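Local coordinates for protein HhaI Restriction Endonuclease (Haemophilus parahaemolyticus, PDB 6UKF) that probably recognises and cuts DNA at the GCGC sequence, as the type II restriction endonuclease HhaI of a restriction-modification system, at residues 164-169 / 185-189; 205-209 / 220-224. All blocks are in the same frame, centred on the assembly; numbering follows the deposited sequence.

Interaction 1: residues 164-169 / 185-189; sequences LNSKSL and MRGLE. With EDO (1,2-ethanediol), chain H; nucleotides of chain B.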
# COMPACT_ATOMS: atom_id res chain seq x y z
N LEU A 164 3.34 -7.69 -19.66
CA LEU A 164 3.81 -8.56 -20.72
C LEU A 164 4.93 -7.85 -21.48
O LEU A 164 4.86 -6.65 -21.74
CB LEU A 164 2.66 -8.87 -21.68
CG LEU A 164 2.97 -9.82 -22.84
CD1 LEU A 164 3.14 -11.24 -22.32
CD2 LEU A 164 1.88 -9.76 -23.89
N ASN A 165 5.96 -8.61 -21.83
CA ASN A 165 7.12 -8.07 -22.53
C ASN A 165 7.39 -8.90 -23.78
O ASN A 165 6.80 -9.97 -23.98
CB ASN A 165 8.36 -8.02 -21.62
CG ASN A 165 8.63 -9.34 -20.94
OD1 ASN A 165 8.47 -10.41 -21.53
ND2 ASN A 165 9.05 -9.28 -19.67
N SER A 166 8.28 -8.38 -24.62
CA SER A 166 8.58 -9.05 -25.89
C SER A 166 9.10 -10.46 -25.66
O SER A 166 8.72 -11.39 -26.39
CB SER A 166 9.59 -8.22 -26.68
OG SER A 166 9.11 -6.91 -26.91
N LYS A 167 9.97 -10.64 -24.67
CA LYS A 167 10.51 -11.97 -24.40
C LYS A 167 9.40 -12.97 -24.08
O LYS A 167 9.52 -14.15 -24.43
CB LYS A 167 11.51 -11.90 -23.25
CG LYS A 167 12.11 -13.25 -22.86
CD LYS A 167 13.08 -13.11 -21.70
N SER A 168 8.33 -12.52 -23.43
CA SER A 168 7.24 -13.41 -23.04
C SER A 168 6.12 -13.48 -24.07
O SER A 168 5.21 -14.29 -23.91
CB SER A 168 6.64 -12.93 -21.71
OG SER A 168 7.65 -12.74 -20.74
N LEU A 169 6.18 -12.67 -25.13
CA LEU A 169 5.08 -12.63 -26.09
C LEU A 169 4.84 -13.98 -26.76
O LEU A 169 3.67 -14.38 -26.86
CB LEU A 169 5.34 -11.50 -27.10
CG LEU A 169 4.26 -11.25 -28.16
CD1 LEU A 169 2.91 -11.01 -27.52
CD2 LEU A 169 4.64 -10.08 -29.04
N MET A 185 -2.88 -9.67 -31.91
CA MET A 185 -1.95 -8.86 -31.13
C MET A 185 -1.47 -7.70 -31.98
O MET A 185 -1.10 -7.88 -33.14
CB MET A 185 -0.72 -9.66 -30.70
CG MET A 185 -0.96 -10.84 -29.79
SD MET A 185 -1.58 -10.40 -28.14
CE MET A 185 -0.31 -9.28 -27.54
N ARG A 186 -1.46 -6.51 -31.38
CA ARG A 186 -0.88 -5.31 -31.98
C ARG A 186 0.28 -4.93 -31.06
O ARG A 186 0.09 -4.25 -30.05
CB ARG A 186 -1.91 -4.19 -32.07
N GLY A 187 1.48 -5.40 -31.41
CA GLY A 187 2.58 -5.30 -30.46
C GLY A 187 2.27 -6.15 -29.24
O GLY A 187 1.96 -7.34 -29.35
N LEU A 188 2.36 -5.53 -28.07
CA LEU A 188 2.04 -6.20 -26.81
C LEU A 188 0.58 -6.02 -26.41
O LEU A 188 0.17 -6.56 -25.37
CB LEU A 188 2.95 -5.70 -25.70
CG LEU A 188 4.44 -5.99 -25.93
CD1 LEU A 188 5.29 -5.27 -24.91
CD2 LEU A 188 4.70 -7.49 -25.90
N GLU A 189 -0.20 -5.28 -27.18
CA GLU A 189 -1.62 -5.08 -26.90
C GLU A 189 -2.42 -6.23 -27.49
O GLU A 189 -2.17 -6.67 -28.62
CB GLU A 189 -2.10 -3.76 -27.49
C1 EDO H . 1.55 -4.69 -21.31
O1 EDO H . 0.90 -4.86 -20.05
C2 EDO H . 0.50 -4.42 -22.38
O2 EDO H . -0.28 -5.60 -22.59
P DC B 2 12.03 -7.39 -22.58
OP1 DC B 2 11.67 -8.39 -23.61
OP2 DC B 2 11.09 -6.29 -22.26
O5' DC B 2 12.38 -8.17 -21.23
C5' DC B 2 13.36 -9.21 -21.26
C4' DC B 2 13.70 -9.67 -19.85
O4' DC B 2 14.38 -8.60 -19.14
C3' DC B 2 12.50 -10.06 -18.99
O3' DC B 2 12.65 -11.41 -18.55
C2' DC B 2 12.50 -9.06 -17.83
C1' DC B 2 13.95 -8.60 -17.79
N1 DC B 2 14.16 -7.23 -17.24
C2 DC B 2 15.04 -7.05 -16.16
O2 DC B 2 15.62 -8.04 -15.68
N3 DC B 2 15.23 -5.81 -15.66
C4 DC B 2 14.59 -4.77 -16.20
N4 DC B 2 14.82 -3.56 -15.68
C5 DC B 2 13.70 -4.93 -17.30
C6 DC B 2 13.52 -6.16 -17.78
P DC B 3 11.39 -12.25 -18.01
OP1 DC B 3 11.49 -13.61 -18.58
OP2 DC B 3 10.17 -11.45 -18.25
O5' DC B 3 11.66 -12.35 -16.44
C5' DC B 3 12.86 -12.95 -15.97
C4' DC B 3 13.07 -12.65 -14.50
O4' DC B 3 13.43 -11.26 -14.34
C3' DC B 3 11.84 -12.90 -13.62
O3' DC B 3 12.17 -13.83 -12.59
C2' DC B 3 11.47 -11.51 -13.09
C1' DC B 3 12.79 -10.75 -13.19
N1 DC B 3 12.65 -9.27 -13.35
C2 DC B 3 13.35 -8.42 -12.48
O2 DC B 3 14.06 -8.90 -11.60
N3 DC B 3 13.22 -7.08 -12.64
C4 DC B 3 12.44 -6.59 -13.61
N4 DC B 3 12.35 -5.26 -13.73
C5 DC B 3 11.73 -7.44 -14.50
C6 DC B 3 11.87 -8.76 -14.34

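Interaction 2: residues 205-209 / 220-224; sequences DKDFL and KILSN. With nucleotides of chain C.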
# COMPACT_ATOMS: atom_id res chain seq x y z
N ASP A 205 5.31 -21.83 -17.38
CA ASP A 205 5.61 -21.35 -16.03
C ASP A 205 5.38 -19.84 -15.90
O ASP A 205 6.09 -19.15 -15.16
CB ASP A 205 7.02 -21.74 -15.58
CG ASP A 205 7.31 -21.31 -14.15
OD1 ASP A 205 8.27 -20.53 -13.95
OD2 ASP A 205 6.55 -21.71 -13.25
N LYS A 206 4.39 -19.32 -16.61
CA LYS A 206 3.95 -17.95 -16.42
C LYS A 206 2.43 -17.93 -16.31
O LYS A 206 1.74 -18.53 -17.13
CB LYS A 206 4.41 -17.04 -17.56
CG LYS A 206 5.88 -16.67 -17.49
CD LYS A 206 6.24 -15.53 -18.43
CE LYS A 206 7.67 -15.06 -18.21
NZ LYS A 206 8.68 -16.05 -18.68
N ASP A 207 1.93 -17.27 -15.27
CA ASP A 207 0.51 -17.03 -15.10
C ASP A 207 0.22 -15.63 -15.63
O ASP A 207 0.81 -14.65 -15.16
CB ASP A 207 0.11 -17.14 -13.63
CG ASP A 207 0.43 -18.50 -13.04
OD1 ASP A 207 0.30 -19.47 -13.72
OD2 ASP A 207 0.85 -18.55 -11.78
N PHE A 208 -0.68 -15.55 -16.60
CA PHE A 208 -1.01 -14.28 -17.25
C PHE A 208 -2.37 -13.81 -16.75
O PHE A 208 -3.24 -14.61 -16.39
CB PHE A 208 -1.05 -14.43 -18.77
CG PHE A 208 0.26 -14.87 -19.37
CD1 PHE A 208 1.28 -13.96 -19.59
CD2 PHE A 208 0.46 -16.19 -19.72
CE1 PHE A 208 2.48 -14.36 -20.14
CE2 PHE A 208 1.66 -16.60 -20.27
CZ PHE A 208 2.67 -15.69 -20.48
N LEU A 209 -2.54 -12.49 -16.72
CA LEU A 209 -3.80 -11.86 -16.37
C LEU A 209 -4.12 -10.84 -17.45
O LEU A 209 -3.25 -10.06 -17.85
CB LEU A 209 -3.70 -11.16 -15.01
CG LEU A 209 -4.94 -10.38 -14.55
CD1 LEU A 209 -6.13 -11.29 -14.34
CD2 LEU A 209 -4.62 -9.60 -13.28
N LYS A 220 -0.73 -8.91 -18.18
CA LYS A 220 0.22 -8.88 -17.08
C LYS A 220 0.72 -10.28 -16.80
O LYS A 220 0.02 -11.27 -17.05
CB LYS A 220 -0.41 -8.30 -15.81
CG LYS A 220 -0.97 -6.89 -15.98
CD LYS A 220 -2.44 -6.91 -16.35
CE LYS A 220 -2.92 -5.54 -16.79
NZ LYS A 220 -2.88 -4.54 -15.68
N ILE A 221 1.94 -10.37 -16.29
CA ILE A 221 2.53 -11.61 -15.82
C ILE A 221 2.50 -11.56 -14.30
O ILE A 221 3.07 -10.63 -13.70
CB ILE A 221 3.96 -11.80 -16.34
CG1 ILE A 221 4.00 -11.75 -17.87
CG2 ILE A 221 4.53 -13.12 -15.82
CD1 ILE A 221 5.40 -11.58 -18.42
N LEU A 222 1.86 -12.53 -13.68
CA LEU A 222 1.74 -12.54 -12.23
C LEU A 222 3.01 -13.11 -11.60
O LEU A 222 3.79 -13.82 -12.23
CB LEU A 222 0.51 -13.34 -11.80
CG LEU A 222 -0.80 -12.88 -12.44
CD1 LEU A 222 -1.99 -13.69 -11.93
CD2 LEU A 222 -1.04 -11.39 -12.21
N SER A 223 3.20 -12.78 -10.32
CA SER A 223 4.41 -13.14 -9.60
C SER A 223 4.39 -14.60 -9.18
O SER A 223 3.34 -15.25 -9.14
CB SER A 223 4.53 -12.28 -8.34
OG SER A 223 5.71 -12.57 -7.62
N ASN A 224 5.57 -15.11 -8.84
CA ASN A 224 5.72 -16.40 -8.19
C ASN A 224 6.32 -16.25 -6.79
O ASN A 224 6.74 -17.25 -6.20
CB ASN A 224 6.58 -17.34 -9.04
CG ASN A 224 5.93 -17.71 -10.36
OD1 ASN A 224 4.72 -17.94 -10.43
ND2 ASN A 224 6.72 -17.76 -11.43
P DG C 7 -2.79 -5.96 -12.29
OP1 DG C 7 -3.85 -5.54 -13.23
OP2 DG C 7 -1.70 -6.84 -12.77
O5' DG C 7 -2.14 -4.64 -11.66
C5' DG C 7 -2.97 -3.55 -11.28
C4' DG C 7 -2.19 -2.26 -11.12
O4' DG C 7 -1.45 -2.28 -9.86
C3' DG C 7 -1.14 -1.98 -12.19
O3' DG C 7 -1.03 -0.56 -12.37
C2' DG C 7 0.12 -2.62 -11.60
C1' DG C 7 -0.05 -2.38 -10.11
N9 DG C 7 0.47 -3.43 -9.25
C8 DG C 7 0.32 -4.79 -9.43
N7 DG C 7 0.87 -5.49 -8.48
C5 DG C 7 1.40 -4.55 -7.61
C6 DG C 7 2.11 -4.72 -6.40
O6 DG C 7 2.42 -5.77 -5.84
N1 DG C 7 2.46 -3.50 -5.84
C2 DG C 7 2.17 -2.27 -6.38
N2 DG C 7 2.60 -1.20 -5.69
N3 DG C 7 1.50 -2.10 -7.51
C4 DG C 7 1.15 -3.27 -8.07
P DC C 6 -2.67 -11.73 -8.21
OP1 DC C 6 -3.82 -12.65 -8.31
OP2 DC C 6 -1.31 -12.25 -8.45
O5' DC C 6 -2.88 -10.50 -9.21
C5' DC C 6 -4.16 -9.89 -9.31
C4' DC C 6 -4.05 -8.39 -9.46
O4' DC C 6 -3.62 -7.80 -8.19
C3' DC C 6 -3.04 -7.88 -10.49
O3' DC C 6 -3.53 -6.67 -11.06
C2' DC C 6 -1.79 -7.68 -9.65
C1' DC C 6 -2.39 -7.11 -8.38
N1 DC C 6 -1.58 -7.25 -7.14
C2 DC C 6 -1.61 -6.22 -6.21
O2 DC C 6 -2.30 -5.22 -6.44
N3 DC C 6 -0.88 -6.34 -5.07
C4 DC C 6 -0.15 -7.43 -4.86
N4 DC C 6 0.55 -7.50 -3.72
C5 DC C 6 -0.11 -8.50 -5.80
C6 DC C 6 -0.84 -8.37 -6.92
O HOH W 1 1.17 -16.46 -10.24
O HOH W 2 3.65 -16.25 -13.35

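Interaction 1: residues 164-169 / 185-189
Leu188 lies over the start of the loop that follows strand 162-163, with CD1 3.5 Å from Leu164 O and CD2 3.7 Å from Asn165 C. It sits in a type II' beta turn, Arg186 to Glu189, which closes a tight antiparallel hairpin. Gly187 takes the first inner position, where positive phi favours glycine, and paired bonds close the turn, Arg186 N to Glu189 O at 2.9 Å and Glu189 N to Arg186 O at 3.1 Å. No hydrogen bond joins the two segments; the contact rests on van der Waals packing, mostly of apolar side chains. Leu164 CD2 and Leu169 CD2 each lie 4.1 Å from Leu188 CD2, and Leu169 CD1 meets Met185 CE at 3.7 Å; Phe172 of helix 169-179 packs on Leu164. Here one short loop serves two surfaces. While its leucines meet the hairpin, Asn165 points its CA-to-CB bond away and forms an Asx motif, OD1 accepting from Ser168 N at 2.8 Å and from Ser168 OG at 2.6 Å. The Asx motif faces the DNA backbone: Lys167 N donates to DC2 OP1 of chain B at 3.0 Å, and Asn165 ND2 to DC3 OP2 of chain B at 2.8 Å.

Interaction 2: residues 205-209 / 220-224
After the exposed Asp205, Lys206 lays its aliphatic chain on Ile221, CD 3.9 Å from CG2, and NZ goes on to a long, weak ion pair with a DNA phosphate. Asp207 O accepts from Leu222 N at 2.8 Å in an almost straight bond, but Asp207 N reaches Leu222 O through a water, 2.8 Å from the former and 2.7 Å from the latter. Here the antiparallel hairpin of strands 207-212 and 217-221 loosens at its open end. A second water lies 2.6 Å from Asp207 OD2 and 2.7 Å from Ser223 O, while OD1 bonds Ser202 OG. Phe208 forms a non-hydrogen-bonded pair with Ile221, its CE1 3.8 Å from Ile221 CG1. Leu209, on the opposite face, is hydrogen-bonded to Lys220: Leu209 N to Lys220 O at 2.9 Å, Lys220 N to Leu209 O at 2.8 Å. Leu209 CB packs on Leu222 CD2 at 3.9 Å, and this face meets DNA of chain C, with Lys220 NZ 2.8 Å from DG7 OP1 in a hydrogen bond.

Overall arrangement
The two contacts come in series along the chain, interaction 1 closing before interaction 2 opens, and their centres lie 13 Å apart. Both belong to the part of the chain inserted between strands 148-156 and 228-236, the former carrying calcium-site residues Ser151 and Thr153. Strand 162-163 pairs with strand 217-221 and leads straight into segment 164-169, so the contacts touch: Ser168 OG lies 3.4 Å from Ile221 CD1, and Leu164 CD1 3.9 Å from Phe208 CE1. The general principle is one contiguous part of the chain presenting two neighbouring surfaces to a duplex. Interaction 1 meets phosphates of chain B, and interaction 2 packs mainly on chain C, at nucleotides within its GCGC sequence.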